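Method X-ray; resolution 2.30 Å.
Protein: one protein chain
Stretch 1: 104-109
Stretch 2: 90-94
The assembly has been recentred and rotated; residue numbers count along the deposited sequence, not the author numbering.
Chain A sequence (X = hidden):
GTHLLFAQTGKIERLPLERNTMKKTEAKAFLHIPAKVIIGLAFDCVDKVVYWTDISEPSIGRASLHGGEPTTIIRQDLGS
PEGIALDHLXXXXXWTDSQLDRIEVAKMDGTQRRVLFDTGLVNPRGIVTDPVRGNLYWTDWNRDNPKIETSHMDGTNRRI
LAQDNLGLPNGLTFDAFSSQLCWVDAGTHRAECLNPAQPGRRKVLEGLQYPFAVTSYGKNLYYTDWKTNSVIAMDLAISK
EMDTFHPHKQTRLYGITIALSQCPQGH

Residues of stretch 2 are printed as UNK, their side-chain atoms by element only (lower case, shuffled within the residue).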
# COMPACT_ATOMS: atom_id res chain seq x y z
N GLU A 104 -3.88 -11.75 -6.35
CA GLU A 104 -4.67 -12.28 -7.44
C GLU A 104 -3.93 -12.20 -8.77
O GLU A 104 -2.97 -11.45 -8.92
CB GLU A 104 -6.01 -11.55 -7.54
CG GLU A 104 -6.84 -11.59 -6.26
CD GLU A 104 -8.29 -11.21 -6.50
OE1 GLU A 104 -8.90 -11.79 -7.41
OE2 GLU A 104 -8.81 -10.33 -5.79
N VAL A 105 -4.38 -13.02 -9.71
CA VAL A 105 -3.81 -13.04 -11.03
C VAL A 105 -5.00 -12.99 -11.99
O VAL A 105 -6.09 -13.46 -11.64
CB VAL A 105 -2.94 -14.31 -11.25
CG1 VAL A 105 -3.76 -15.58 -11.02
CG2 VAL A 105 -2.33 -14.30 -12.64
N ALA A 106 -4.83 -12.34 -13.13
CA ALA A 106 -5.90 -12.23 -14.12
C ALA A 106 -5.34 -11.90 -15.50
O ALA A 106 -4.15 -11.58 -15.63
CB ALA A 106 -6.89 -11.14 -13.69
N LYS A 107 -6.18 -11.99 -16.52
CA LYS A 107 -5.76 -11.67 -17.89
C LYS A 107 -5.49 -10.17 -17.99
O LYS A 107 -5.95 -9.40 -17.16
CB LYS A 107 -6.85 -12.06 -18.88
CG LYS A 107 -7.05 -13.56 -19.01
CD LYS A 107 -8.19 -13.90 -19.96
CE LYS A 107 -7.93 -13.43 -21.39
NZ LYS A 107 -8.97 -13.95 -22.32
N MET A 108 -4.75 -9.77 -19.02
CA MET A 108 -4.42 -8.35 -19.22
C MET A 108 -5.66 -7.45 -19.18
O MET A 108 -5.59 -6.33 -18.68
CB MET A 108 -3.70 -8.15 -20.55
CG MET A 108 -2.42 -8.93 -20.73
SD MET A 108 -1.10 -8.38 -19.66
CE MET A 108 -0.02 -7.64 -20.80
N ASP A 109 -6.78 -7.93 -19.73
CA ASP A 109 -8.01 -7.13 -19.73
C ASP A 109 -8.82 -7.23 -18.44
O ASP A 109 -9.95 -6.74 -18.36
CB ASP A 109 -8.89 -7.47 -20.95
CG ASP A 109 -9.37 -8.93 -20.98
OD1 ASP A 109 -9.24 -9.66 -19.97
OD2 ASP A 109 -9.89 -9.34 -22.04
N UNK A 90 2.91 -14.68 -20.90
CA UNK A 90 1.63 -15.33 -20.72
C UNK A 90 0.44 -14.39 -20.82
O UNK A 90 -0.70 -14.84 -20.89
N UNK A 91 0.71 -13.08 -20.83
CA UNK A 91 -0.32 -12.05 -20.94
C UNK A 91 -1.23 -11.95 -19.71
O UNK A 91 -2.45 -11.97 -19.83
c UNK A 91 -0.14 -10.94 -24.06
c UNK A 91 -0.45 -12.33 -23.52
c UNK A 91 1.36 -9.07 -23.47
c UNK A 91 -1.19 -12.28 -22.19
n UNK A 91 0.55 -8.19 -24.04
n UNK A 91 1.06 -10.37 -23.46
n UNK A 91 2.48 -8.67 -22.90
N UNK A 92 -0.64 -11.86 -18.52
CA UNK A 92 -1.43 -11.76 -17.29
C UNK A 92 -0.88 -10.73 -16.31
O UNK A 92 0.27 -10.31 -16.41
c UNK A 92 -1.55 -13.12 -16.57
o UNK A 92 -0.24 -13.63 -16.28
c UNK A 92 -2.32 -14.11 -17.41
N UNK A 93 -1.72 -10.33 -15.36
CA UNK A 93 -1.33 -9.37 -14.33
C UNK A 93 -1.41 -10.05 -12.96
O UNK A 93 -2.09 -11.07 -12.79
c UNK A 93 -2.27 -7.47 -15.68
c UNK A 93 -3.68 -8.50 -13.94
c UNK A 93 -4.59 -7.30 -13.73
c UNK A 93 -2.25 -8.12 -14.32
N UNK A 94 -0.67 -9.50 -11.99
CA UNK A 94 -0.65 -10.00 -10.62
C UNK A 94 -0.75 -8.76 -9.74
O UNK A 94 -0.22 -7.71 -10.10
c UNK A 94 1.07 -14.39 -11.10
c UNK A 94 0.94 -11.96 -11.04
c UNK A 94 0.75 -13.20 -10.43
c UNK A 94 1.44 -11.93 -12.34
c UNK A 94 1.58 -14.34 -12.39
c UNK A 94 1.76 -13.11 -13.01
c UNK A 94 0.68 -10.69 -10.28
O HOH W 1 -4.59 -11.70 -21.40

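Position 90 carries only N, CA, C and O, with no side-chain atom at all, and nothing of stretch 1 touches it. The absence of a CB makes it glycine, G90, a loop residue leading into the contact without taking part in it.

At position 91 there are seven side-chain atoms: three carbons in a row, a nitrogen, then a carbon carrying two more nitrogens. The backbone is as telling as the side chain: this is a loop residue just before the strand, with phi and psi both positive (68/51). Its carbonyl O accepts a hydrogen bond from M108 N at 3.3 Å, with a bent N-H...O angle of 136°. The planar end lies against the methyl of M108. This is arginine, R91, and the M108 CE to R91 CZ distance of 3.3 Å places the methyl over one face of the guanidinium, whose nitrogens are hydrogen-bonded outside the two stretches.

Position 92 has three side-chain atoms, with CB carrying one oxygen and one carbon. CB sits 3.2 Å from A106 O, and the carbon branch comes within 4.2 Å of K107 CA. A beta-branched side chain with one oxygen and one carbon, both singly attached, is threonine, T92. It pairs with K107 in a non-hydrogen-bonded position, CA to CA 4.4 Å, but the two side chains diverge, so the pairing rests on backbone proximity more than on side-chain packing.

Position 93 shows four carbons, forked at the first, with one arm two carbons long. A carbon of the longer arm packs against the CB of A106, and the short-arm carbon lies near the SD of M108. This is isoleucine, I93. It forms the hydrogen-bonded pair with A106: I93 N donates to A106 O at 2.7 Å and 167°, and A106 N donates to I93 O at 3.0 Å and 154°. Both side chains lie on the same face of the sheet, where A106 CB meets I93 CG1 at 4.2 Å. The I93 CG2 methyl also lies 4.2 Å from M108 SD.

Position 94 has seven carbons, one leading to a ring of six, with no heteroatom, and the CG2 methyl of V105 lies over one face of that ring. That is phenylalanine, F94. V105 CG2 stands 3.7 Å from F94 CE1, 16° off the ring normal, a CH-pi contact. V105 and F94 form a non-hydrogen-bonded pair, CA to CA 4.4 Å, and in such a pair CA-H groups can approach carbonyls: V105 CA lies 3.2 Å from I93 O, and F94 CA lies 3.2 Å from E104 O.

The contact reads as a short antiparallel ladder with a clasp at the end where stretch 2 enters its strand and stretch 1 leaves its own. The A106–I93 pair supplies two hydrogen bonds, one nearly linear and one more bent, and the flanking pairs bring the chains closer without them. The sheet's two faces are packed differently: a methyl over an aromatic ring at V105 and F94, small against branched at A106 and I93. Beyond the ladder M108 leaves the strand, yet its side chain bends back to cover R91, and a water reinforces that junction, donating to R91 O at 2.7 Å while accepting from M108 N at 3.1 Å.

Stretch 2 90-94: GRTIF
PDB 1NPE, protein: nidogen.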